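Local atomic coordinates of lysine-sensitive aspartokinase 3 (Escherichia coli, PDB entry 2J0W), a protein that catalyses the ATP-dependent phosphorylation of L-aspartate to 4-phospho-L-aspartate, the first step of lysine biosynthesis, under feedback inhibition by lysine. Residues V49-G54 / F61-A66; M146-R151 / R192-G197; I243-A248 / L265-S270; N291-E294 / F299-L302. All blocks are in the same frame, centred on the assembly; numbering follows the deposited sequence.

Contact 1 (V49-G54 / F61-A66); sequences VALAEG and FEKLDA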
loop_
_atom_site.group_PDB
_atom_site.type_symbol
_atom_site.label_atom_id
_atom_site.label_comp_id
_atom_site.label_asym_id
_atom_site.label_seq_id
_atom_site.Cartn_x
_atom_site.Cartn_y
_atom_site.Cartn_z
ATOM N N VAL A 49 2.643 16.200 32.838
ATOM C CA VAL A 49 3.502 16.014 31.681
ATOM C C VAL A 49 4.320 17.283 31.424
ATOM O O VAL A 49 5.496 17.215 31.067
ATOM C CB VAL A 49 2.668 15.649 30.429
ATOM C CG1 VAL A 49 3.492 15.863 29.157
ATOM C CG2 VAL A 49 2.216 14.196 30.525
ATOM N N ALA A 50 3.710 18.444 31.617
ATOM C CA ALA A 50 4.435 19.686 31.393
ATOM C C ALA A 50 5.586 19.796 32.391
ATOM O O ALA A 50 6.629 20.375 32.082
ATOM C CB ALA A 50 3.507 20.866 31.541
ATOM N N LEU A 51 5.389 19.244 33.589
ATOM C CA LEU A 51 6.421 19.283 34.620
ATOM C C LEU A 51 7.558 18.294 34.347
ATOM O O LEU A 51 8.712 18.552 34.695
ATOM C CB LEU A 51 5.813 18.999 35.978
ATOM C CG LEU A 51 4.969 20.121 36.571
ATOM C CD1 LEU A 51 4.219 19.593 37.789
ATOM C CD2 LEU A 51 5.871 21.292 36.945
ATOM N N ALA A 52 7.237 17.171 33.714
ATOM C CA ALA A 52 8.253 16.183 33.397
ATOM C C ALA A 52 9.077 16.646 32.202
ATOM O O ALA A 52 9.993 15.964 31.763
ATOM C CB ALA A 52 7.610 14.827 33.110
ATOM N N GLU A 53 8.748 17.807 31.662
ATOM C CA GLU A 53 9.517 18.334 30.536
ATOM C C GLU A 53 10.675 19.177 31.037
ATOM O O GLU A 53 11.614 19.458 30.294
ATOM C CB GLU A 53 8.642 19.188 29.628
ATOM C CG GLU A 53 7.877 18.367 28.605
ATOM C CD GLU A 53 6.931 19.204 27.780
ATOM O OE1 GLU A 53 6.271 18.631 26.890
ATOM O OE2 GLU A 53 6.848 20.431 28.022
ATOM N N GLY A 54 10.605 19.556 32.310
ATOM C CA GLY A 54 11.648 20.380 32.890
ATOM C C GLY A 54 11.261 21.846 32.785
ATOM O O GLY A 54 11.457 22.472 31.753
ATOM N N PHE A 61 6.372 26.215 39.689
ATOM C CA PHE A 61 5.532 26.465 40.860
ATOM C C PHE A 61 4.055 26.670 40.524
ATOM O O PHE A 61 3.178 26.281 41.293
ATOM C CB PHE A 61 6.034 27.677 41.638
ATOM C CG PHE A 61 5.230 27.965 42.883
ATOM C CD1 PHE A 61 5.103 27.000 43.887
ATOM C CD2 PHE A 61 4.600 29.197 43.057
ATOM C CE1 PHE A 61 4.366 27.258 45.042
ATOM C CE2 PHE A 61 3.862 29.465 44.210
ATOM C CZ PHE A 61 3.746 28.493 45.203
ATOM N N GLU A 62 3.778 27.297 39.387
ATOM C CA GLU A 62 2.401 27.505 38.989
ATOM C C GLU A 62 1.766 26.133 38.762
ATOM O O GLU A 62 0.668 25.858 39.257
ATOM C CB GLU A 62 2.337 28.314 37.697
ATOM C CG GLU A 62 3.147 29.592 37.730
ATOM C CD GLU A 62 3.183 30.281 36.379
ATOM O OE1 GLU A 62 3.878 31.314 36.254
ATOM O OE2 GLU A 62 2.514 29.788 35.441
ATOM N N LYS A 63 2.464 25.267 38.031
ATOM C CA LYS A 63 1.935 23.940 37.744
ATOM C C LYS A 63 1.683 23.133 39.011
ATOM O O LYS A 63 0.634 22.497 39.152
ATOM C CB LYS A 63 2.887 23.158 36.844
ATOM C CG LYS A 63 3.287 23.871 35.585
ATOM C CD LYS A 63 2.169 23.998 34.569
ATOM C CE LYS A 63 2.797 24.412 33.236
ATOM N NZ LYS A 63 1.828 24.703 32.169
ATOM N N LEU A 64 2.641 23.153 39.932
ATOM C CA LEU A 64 2.483 22.400 41.165
ATOM C C LEU A 64 1.298 22.915 41.955
ATOM O O LEU A 64 0.641 22.160 42.671
ATOM C CB LEU A 64 3.758 22.479 42.004
ATOM C CG LEU A 64 4.999 21.912 41.294
ATOM C CD1 LEU A 64 6.248 22.274 42.065
ATOM C CD2 LEU A 64 4.875 20.400 41.153
ATOM N N ASP A 65 1.001 24.201 41.823
ATOM C CA ASP A 65 -0.122 24.744 42.558
ATOM C C ASP A 65 -1.435 24.393 41.887
ATOM O O ASP A 65 -2.436 24.098 42.554
ATOM C CB ASP A 65 0.002 26.253 42.702
ATOM C CG ASP A 65 0.435 26.661 44.095
ATOM O OD1 ASP A 65 -0.100 26.097 45.078
ATOM O OD2 ASP A 65 1.300 27.553 44.206
ATOM N N ALA A 66 -1.443 24.433 40.563
ATOM C CA ALA A 66 -2.653 24.077 39.849
ATOM C C ALA A 66 -2.927 22.603 40.210
ATOM O O ALA A 66 -4.073 22.183 40.349
ATOM C CB ALA A 66 -2.450 24.260 38.332
#
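Leu51 meets Lys63 and Leu64 across a helical hairpin, in which the end of helix 44-51 is folded back by a short turn against helix 57-75 of the amino acid kinase fold. The backbones stay well apart, 7.2 Å between Leu51 CA and Lys63 CA, and side chains do the joining. Leu51 and Lys63 run past each other in opposite directions, each leaving its own helix and lying alongside the other. One methyl of the leucine fork, CD2, rests on the root of the lysine at 3.5 Å from Lys63 CB, and Leu51 CG stands 3.7 Å from the same carbon. The other methyl branches aside to Leu64, which crosses it at a slant, so that Leu51 CD1 and Leu64 CD2 meet methyl against methyl at 3.5 Å. The CB of Leu64 leaves its helix across the interface rather than into it; Leu64 CD2 nevertheless reaches across to Leu51. Lys63 serves here through its hydrocarbon part: a bend at chi2 (-71°) turns the chain after CG, and CE then passes Ala50 CB at 4.0 Å. Its ammonium has a long, weak ion pair with Glu59. Leu51 also touches Arg60 and Ile67 of the second helix, while Leu64 reaches Ile95 and Thr96 of helix 82-102, which brings a third helix to the hairpin. The chain leaves the first helix through a type I turn from Leu51 to Gly54, where Gly54 has positive phi (94°) and its N donates to Leu51 O at 3.2 Å.

Contact 2 (M146-R151 / R192-G197); sequences MRTNDR and RTTTLG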
loop_
_atom_site.group_PDB
_atom_site.type_symbol
_atom_site.label_atom_id
_atom_site.label_comp_id
_atom_site.label_asym_id
_atom_site.label_seq_id
_atom_site.Cartn_x
_atom_site.Cartn_y
_atom_site.Cartn_z
ATOM N N MET A 146 -0.266 -5.100 36.737
ATOM C CA MET A 146 -0.061 -4.676 35.349
ATOM C C MET A 146 1.396 -4.672 34.904
ATOM O O MET A 146 2.002 -3.605 34.786
ATOM C CB MET A 146 -0.647 -3.270 35.173
ATOM C CG MET A 146 -0.629 -2.733 33.760
ATOM S SD MET A 146 -1.631 -3.747 32.668
ATOM C CE MET A 146 -3.231 -3.307 33.216
ATOM N N ARG A 147 1.964 -5.852 34.651
ATOM C CA ARG A 147 3.356 -5.949 34.208
ATOM C C ARG A 147 3.480 -5.593 32.742
ATOM O O ARG A 147 2.694 -6.066 31.920
ATOM C CB ARG A 147 3.892 -7.355 34.385
ATOM C CG ARG A 147 5.393 -7.454 34.132
ATOM C CD ARG A 147 6.110 -7.584 35.453
ATOM N NE ARG A 147 5.604 -6.596 36.402
ATOM C CZ ARG A 147 5.601 -6.765 37.719
ATOM N NH1 ARG A 147 6.081 -7.890 38.242
ATOM N NH2 ARG A 147 5.112 -5.819 38.511
ATOM N N THR A 148 4.474 -4.771 32.401
ATOM C CA THR A 148 4.684 -4.380 31.005
ATOM C C THR A 148 6.162 -4.477 30.675
ATOM O O THR A 148 6.968 -4.787 31.528
ATOM C CB THR A 148 4.227 -2.916 30.736
ATOM O OG1 THR A 148 5.170 -1.995 31.310
ATOM C CG2 THR A 148 2.849 -2.668 31.347
ATOM N N ASN A 149 6.514 -4.220 29.427
ATOM C CA ASN A 149 7.905 -4.238 29.023
ATOM C C ASN A 149 8.528 -2.945 29.559
ATOM O O ASN A 149 7.923 -2.246 30.370
ATOM C CB ASN A 149 8.009 -4.240 27.501
ATOM C CG ASN A 149 7.221 -3.114 26.875
ATOM O OD1 ASN A 149 6.975 -2.086 27.507
ATOM N ND2 ASN A 149 6.826 -3.295 25.625
ATOM N N ASP A 150 9.715 -2.613 29.060
ATOM C CA ASP A 150 10.429 -1.417 29.492
ATOM C C ASP A 150 10.321 -0.248 28.518
ATOM O O ASP A 150 11.100 0.711 28.606
ATOM C CB ASP A 150 11.903 -1.755 29.726
ATOM C CG ASP A 150 12.600 -2.247 28.469
ATOM O OD1 ASP A 150 13.638 -2.936 28.601
ATOM O OD2 ASP A 150 12.123 -1.942 27.350
ATOM N N ARG A 151 9.368 -0.327 27.589
ATOM C CA ARG A 151 9.164 0.745 26.614
ATOM C C ARG A 151 8.391 1.887 27.286
ATOM O O ARG A 151 7.162 1.935 27.199
ATOM C CB ARG A 151 8.361 0.234 25.412
ATOM C CG ARG A 151 8.191 1.294 24.339
ATOM C CD ARG A 151 7.539 0.760 23.095
ATOM N NE ARG A 151 7.586 1.733 22.004
ATOM C CZ ARG A 151 8.700 2.300 21.544
ATOM N NH1 ARG A 151 9.878 2.005 22.078
ATOM N NH2 ARG A 151 8.640 3.154 20.530
ATOM N N ARG A 192 10.487 -0.441 37.982
ATOM C CA ARG A 192 10.262 0.931 37.530
ATOM C C ARG A 192 8.848 1.103 36.996
ATOM O O ARG A 192 8.289 0.181 36.399
ATOM C CB ARG A 192 11.276 1.280 36.449
ATOM C CG ARG A 192 12.703 1.132 36.939
ATOM C CD ARG A 192 13.710 1.617 35.932
ATOM N NE ARG A 192 13.881 0.694 34.817
ATOM C CZ ARG A 192 14.593 0.981 33.731
ATOM N NH1 ARG A 192 15.186 2.164 33.627
ATOM N NH2 ARG A 192 14.720 0.089 32.759
ATOM N N THR A 193 8.273 2.283 37.218
ATOM C CA THR A 193 6.914 2.571 36.777
ATOM C C THR A 193 6.830 2.895 35.293
ATOM O O THR A 193 7.688 3.587 34.745
ATOM C CB THR A 193 6.298 3.754 37.554
ATOM O OG1 THR A 193 6.452 3.541 38.964
ATOM C CG2 THR A 193 4.802 3.861 37.253
ATOM N N THR A 194 5.780 2.388 34.648
ATOM C CA THR A 194 5.542 2.629 33.223
ATOM C C THR A 194 4.122 3.118 33.019
ATOM O O THR A 194 3.299 3.048 33.933
ATOM C CB THR A 194 5.675 1.340 32.420
ATOM O OG1 THR A 194 4.764 0.366 32.956
ATOM C CG2 THR A 194 7.113 0.812 32.482
ATOM N N THR A 195 3.835 3.620 31.824
ATOM C CA THR A 195 2.477 4.054 31.492
ATOM C C THR A 195 2.166 3.424 30.137
ATOM O O THR A 195 3.088 3.129 29.373
ATOM C CB THR A 195 2.355 5.578 31.385
ATOM O OG1 THR A 195 3.191 6.070 30.322
ATOM C CG2 THR A 195 2.751 6.216 32.694
ATOM N N LEU A 196 0.888 3.203 29.843
ATOM C CA LEU A 196 0.487 2.571 28.579
ATOM C C LEU A 196 0.312 3.552 27.413
ATOM O O LEU A 196 0.039 3.135 26.289
ATOM C CB LEU A 196 -0.815 1.795 28.786
ATOM C CG LEU A 196 -0.752 0.813 29.961
ATOM C CD1 LEU A 196 -2.154 0.523 30.483
ATOM C CD2 LEU A 196 -0.028 -0.470 29.531
ATOM N N GLY A 197 0.483 4.847 27.667
ATOM C CA GLY A 197 0.310 5.813 26.595
ATOM C C GLY A 197 -0.993 6.564 26.806
ATOM O O GLY A 197 -1.932 6.012 27.388
#
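Thr148 OG1 is held from two sides: it accepts the hydroxyl proton of Thr194 OG1 at 2.9 Å and passes its own to Asn149 O, also at 2.9 Å. The second bond lies in the carbonyl plane, on a lone pair, and fixes the direction of the relay from Thr194 to Thr148 to the backbone. This joins the loop 146-151 to the beta hairpin formed by strands 185-187 and 193-195 of the amino acid kinase fold. Both threonines set OG1 between backbone N and carbonyl carbon (chi1 74° in Thr148, 57° in Thr194), and the two side chains lie alongside one another, pointing opposite ways. Their methyls find separate partners: Thr194 CG2 approaches Asn149 O at 3.8 Å, and Thr148 CG2 meets Leu196 CD2 at 4.1 Å, the two side chains lying at a slant. Backbone bonds from Met146 and Thr148 to Ser187 tie the loop to the other hairpin strand. Leu196 also touches Thr204 on helix 200-211, and nearest atoms of its side chain and the bound aspartate are about 8 Å apart. Past the relay the loop folds into an Asx turn, Arg151 N donating to Asn149 OD1 at 3.0 Å from well above the carbonyl plane, 66° out of it.

Contact 3 (I243-A248 / L265-S270); sequences IAFAEA and LPAVRS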
loop_
_atom_site.group_PDB
_atom_site.type_symbol
_atom_site.label_atom_id
_atom_site.label_comp_id
_atom_site.label_asym_id
_atom_site.label_seq_id
_atom_site.Cartn_x
_atom_site.Cartn_y
_atom_site.Cartn_z
ATOM N N ILE A 243 -22.828 -1.461 18.042
ATOM C CA ILE A 243 -21.840 -1.722 16.985
ATOM C C ILE A 243 -20.982 -2.932 17.350
ATOM O O ILE A 243 -21.003 -3.386 18.497
ATOM C CB ILE A 243 -20.890 -0.524 16.794
ATOM C CG1 ILE A 243 -20.050 -0.737 15.535
ATOM C CG2 ILE A 243 -19.969 -0.387 18.005
ATOM C CD1 ILE A 243 -19.224 0.447 15.130
ATOM N N ALA A 244 -20.214 -3.433 16.378
ATOM C CA ALA A 244 -19.351 -4.611 16.571
ATOM C C ALA A 244 -17.867 -4.275 16.672
ATOM O O ALA A 244 -17.399 -3.237 16.169
ATOM C CB ALA A 244 -19.565 -5.625 15.447
ATOM N N PHE A 245 -17.139 -5.189 17.314
ATOM C CA PHE A 245 -15.697 -5.074 17.546
ATOM C C PHE A 245 -14.844 -4.484 16.425
ATOM O O PHE A 245 -14.317 -3.376 16.565
ATOM C CB PHE A 245 -15.132 -6.438 17.951
ATOM C CG PHE A 245 -15.532 -6.864 19.331
ATOM C CD1 PHE A 245 -15.659 -5.919 20.353
ATOM C CD2 PHE A 245 -15.731 -8.209 19.629
ATOM C CE1 PHE A 245 -15.970 -6.304 21.637
ATOM C CE2 PHE A 245 -16.047 -8.612 20.924
ATOM C CZ PHE A 245 -16.166 -7.659 21.932
ATOM N N ALA A 246 -14.701 -5.210 15.321
ATOM C CA ALA A 246 -13.862 -4.709 14.240
ATOM C C ALA A 246 -14.317 -3.344 13.752
ATOM O O ALA A 246 -13.485 -2.492 13.437
ATOM C CB ALA A 246 -13.818 -5.708 13.089
ATOM N N GLU A 247 -15.623 -3.121 13.689
ATOM C CA GLU A 247 -16.088 -1.817 13.242
ATOM C C GLU A 247 -15.470 -0.726 14.085
ATOM O O GLU A 247 -14.770 0.149 13.593
ATOM C CB GLU A 247 -17.606 -1.709 13.356
ATOM C CG GLU A 247 -18.366 -2.245 12.180
ATOM C CD GLU A 247 -19.847 -2.251 12.443
ATOM O OE1 GLU A 247 -20.324 -3.189 13.110
ATOM O OE2 GLU A 247 -20.521 -1.306 11.994
ATOM N N ALA A 248 -15.758 -0.796 15.373
ATOM C CA ALA A 248 -15.276 0.166 16.358
ATOM C C ALA A 248 -13.766 0.132 16.497
ATOM O O ALA A 248 -13.121 1.176 16.605
ATOM C CB ALA A 248 -15.911 -0.135 17.695
ATOM N N LEU A 265 -8.612 -4.946 21.790
ATOM C CA LEU A 265 -7.817 -6.153 21.594
ATOM C C LEU A 265 -8.219 -7.199 22.623
ATOM O O LEU A 265 -8.489 -8.344 22.279
ATOM C CB LEU A 265 -6.324 -5.868 21.721
ATOM C CG LEU A 265 -5.637 -5.189 20.539
ATOM C CD1 LEU A 265 -4.139 -5.016 20.865
ATOM C CD2 LEU A 265 -5.849 -6.025 19.265
ATOM N N PRO A 266 -8.238 -6.829 23.910
ATOM C CA PRO A 266 -8.636 -7.845 24.886
ATOM C C PRO A 266 -10.111 -8.184 24.688
ATOM O O PRO A 266 -10.522 -9.330 24.859
ATOM C CB PRO A 266 -8.368 -7.164 26.233
ATOM C CG PRO A 266 -7.226 -6.244 25.920
ATOM C CD PRO A 266 -7.640 -5.662 24.587
ATOM N N ALA A 267 -10.899 -7.178 24.322
ATOM C CA ALA A 267 -12.332 -7.365 24.102
ATOM C C ALA A 267 -12.577 -8.504 23.121
ATOM O O ALA A 267 -13.347 -9.421 23.400
ATOM C CB ALA A 267 -12.951 -6.079 23.571
ATOM N N VAL A 268 -11.912 -8.429 21.974
ATOM C CA VAL A 268 -12.027 -9.439 20.936
ATOM C C VAL A 268 -11.475 -10.775 21.412
ATOM O O VAL A 268 -12.089 -11.819 21.197
ATOM C CB VAL A 268 -11.252 -9.024 19.666
ATOM C CG1 VAL A 268 -11.226 -10.170 18.669
ATOM C CG2 VAL A 268 -11.897 -7.806 19.041
ATOM N N ARG A 269 -10.319 -10.747 22.060
ATOM C CA ARG A 269 -9.703 -11.973 22.538
ATOM C C ARG A 269 -10.517 -12.766 23.550
ATOM O O ARG A 269 -10.324 -13.975 23.673
ATOM C CB ARG A 269 -8.328 -11.679 23.130
ATOM C CG ARG A 269 -7.326 -11.166 22.116
ATOM C CD ARG A 269 -5.937 -11.501 22.585
ATOM N NE ARG A 269 -5.619 -10.919 23.888
ATOM C CZ ARG A 269 -5.075 -9.716 24.055
ATOM N NH1 ARG A 269 -4.786 -8.956 23.000
ATOM N NH2 ARG A 269 -4.799 -9.285 25.278
ATOM N N SER A 270 -11.415 -12.099 24.277
ATOM C CA SER A 270 -12.242 -12.777 25.279
ATOM C C SER A 270 -13.741 -12.515 25.158
ATOM O O SER A 270 -14.523 -12.872 26.048
ATOM C CB SER A 270 -11.772 -12.415 26.688
ATOM O OG SER A 270 -10.583 -13.117 27.014
#
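Phe245 starts its contact at the first side-chain carbon, where CB lies 3.7 Å from Val268 CG2. CG keeps to the same methyl at 3.8 Å; chi1 of -72° turns the ring out toward helix 264-270, and the phenylalanine and valine side chains run antiparallel, flank to flank. On one side of the ring CD2 remains over Val268, near CG2 and CA, and CE2 beyond it lies 3.8 Å from Ala267 O. On the other, CE1 touches Ala267 CB at 3.6 Å. At the far end CZ stands 3.6 Å from Ala267 O. One ring face is therefore laid against the backbone of helix 264-270, with Val268 N 4.2 Å above the ring plane and displaced toward its rim. Phe245 is the first helical residue after Ala244, the N-cap of helix 245-253. Ala244 N comes to Glu247 OE1 at 3.3 Å from above the carboxylate plane, 54° out of it, and the glutamate takes its N-H. Far from the annotated sites, the ring sits where strand 239-244 gives way to a helix: it packs on Val289 of the neighbouring strand 287-290 and on helix 264-270, whose Pro266 rests in turn on helix 200-211.

Contact 4 (N291-E294 / F299-L302); sequences NKTE and FRAL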
loop_
_atom_site.group_PDB
_atom_site.type_symbol
_atom_site.label_atom_id
_atom_site.label_comp_id
_atom_site.label_asym_id
_atom_site.label_seq_id
_atom_site.Cartn_x
_atom_site.Cartn_y
_atom_site.Cartn_z
ATOM N N ASN A 291 -19.632 -8.638 19.914
ATOM C CA ASN A 291 -19.146 -9.511 18.862
ATOM C C ASN A 291 -19.690 -9.176 17.475
ATOM O O ASN A 291 -18.923 -8.791 16.591
ATOM C CB ASN A 291 -19.464 -10.964 19.207
ATOM C CG ASN A 291 -18.551 -11.935 18.498
ATOM O OD1 ASN A 291 -18.656 -13.149 18.679
ATOM N ND2 ASN A 291 -17.641 -11.405 17.685
ATOM N N LYS A 292 -21.000 -9.324 17.278
ATOM C CA LYS A 292 -21.613 -9.032 15.978
ATOM C C LYS A 292 -23.009 -8.414 16.078
ATOM O O LYS A 292 -23.764 -8.703 17.004
ATOM C CB LYS A 292 -21.633 -10.304 15.117
ATOM C CG LYS A 292 -20.272 -10.605 14.462
ATOM C CD LYS A 292 -20.165 -12.021 13.880
ATOM C CE LYS A 292 -19.701 -13.054 14.916
ATOM N NZ LYS A 292 -20.668 -13.300 16.027
ATOM N N THR A 293 -23.341 -7.564 15.109
ATOM C CA THR A 293 -24.619 -6.850 15.092
ATOM C C THR A 293 -25.790 -7.463 14.327
ATOM O O THR A 293 -25.769 -8.635 13.941
ATOM C CB THR A 293 -24.434 -5.410 14.553
ATOM O OG1 THR A 293 -23.377 -5.393 13.586
ATOM C CG2 THR A 293 -24.120 -4.448 15.684
ATOM N N GLU A 294 -26.812 -6.633 14.123
ATOM C CA GLU A 294 -28.026 -7.023 13.422
ATOM C C GLU A 294 -27.766 -7.018 11.923
ATOM O O GLU A 294 -27.290 -8.003 11.356
ATOM C CB GLU A 294 -29.154 -6.042 13.760
ATOM C CG GLU A 294 -30.542 -6.476 13.289
ATOM C CD GLU A 294 -31.074 -7.694 14.035
ATOM O OE1 GLU A 294 -30.336 -8.263 14.870
ATOM O OE2 GLU A 294 -32.233 -8.086 13.784
ATOM N N PHE A 299 -22.327 2.340 5.949
ATOM C CA PHE A 299 -21.506 3.419 6.485
ATOM C C PHE A 299 -21.882 3.688 7.935
ATOM O O PHE A 299 -22.959 4.217 8.196
ATOM C CB PHE A 299 -21.716 4.709 5.686
ATOM C CG PHE A 299 -21.461 4.572 4.209
ATOM C CD1 PHE A 299 -20.402 3.810 3.734
ATOM C CD2 PHE A 299 -22.253 5.258 3.292
ATOM C CE1 PHE A 299 -20.127 3.733 2.373
ATOM C CE2 PHE A 299 -21.991 5.193 1.928
ATOM C CZ PHE A 299 -20.922 4.426 1.465
ATOM N N ARG A 300 -21.007 3.333 8.877
ATOM C CA ARG A 300 -21.295 3.576 10.289
ATOM C C ARG A 300 -20.883 4.972 10.686
ATOM O O ARG A 300 -21.675 5.721 11.247
ATOM C CB ARG A 300 -20.548 2.605 11.200
ATOM C CG ARG A 300 -21.154 1.232 11.335
ATOM C CD ARG A 300 -22.239 1.133 12.397
ATOM N NE ARG A 300 -22.516 -0.279 12.649
ATOM C CZ ARG A 300 -23.499 -0.754 13.407
ATOM N NH1 ARG A 300 -24.338 0.071 14.016
ATOM N NH2 ARG A 300 -23.635 -2.068 13.556
ATOM N N ALA A 301 -19.636 5.322 10.390
ATOM C CA ALA A 301 -19.140 6.627 10.779
ATOM C C ALA A 301 -17.879 7.071 10.071
ATOM O O ALA A 301 -17.347 6.384 9.209
ATOM C CB ALA A 301 -18.903 6.638 12.272
ATOM N N LEU A 302 -17.417 8.250 10.461
ATOM C CA LEU A 302 -16.207 8.843 9.928
ATOM C C LEU A 302 -15.301 9.095 11.127
ATOM O O LEU A 302 -15.773 9.435 12.211
ATOM C CB LEU A 302 -16.524 10.165 9.233
ATOM C CG LEU A 302 -17.529 10.084 8.083
ATOM C CD1 LEU A 302 -17.877 11.486 7.627
ATOM C CD2 LEU A 302 -16.943 9.267 6.935
#
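Arg300 brings the edge of its guanidinium up to Thr293, with NH2 3.2 Å from Thr293 CG2 and 3.6 Å from Thr293 CB. The methyl lies near the guanidinium plane and CB in it, so the threonine meets the rim of the flat group and not a face. Thr293 OG1 stands 3.3 Å from the same NH2. The two side chains come from opposite directions, and all the touching is done by one terminal nitrogen. A bend at chi2 (-85°) swings the arginine early in its length; beyond it chi3 is extended at -167°. The principal charged partner is Glu247, whose OE2 forms a salt bridge with Arg300 NE, modelled unusually close, while the side chain also lies on Ile240 and Ile243 of strand 239-244. At its root, Arg300 belongs to a classic beta bulge: with Ala301 it faces Ile392 of strand 386-393, in the antiparallel sheet of the ACT regulatory part. Strand 299-313 opens the region required for homodimerization, and nearest atoms of the Arg300 side chain and the bound ADP are about 9 Å apart. On the loop side Thr293 also touches Glu242 of strand 239-244.

From the N terminus the four contacts follow in series, each closed before the next opens, so none is nested and none cross. Contact 1 closes a link of six residues, mostly the start of helix 57-75. Contact 2 closes a span of 40 residues, bringing a loop after strand 137-139 onto a hairpin; it lies about 22 Å from contact 1, centre to centre. Contact 3 spans 16 residues and joins the start of helix 245-253, just after strand 239-244, to helix 264-270. Contact 4 bridges four residues as the chain enters the ACT part. Contacts 3 and 4 touch: the Glu247–Arg300 salt bridge ties helix 245-253 to strand 299-313, and Ile243 packing on Thr293 ties strand 239-244 to loop 291-294.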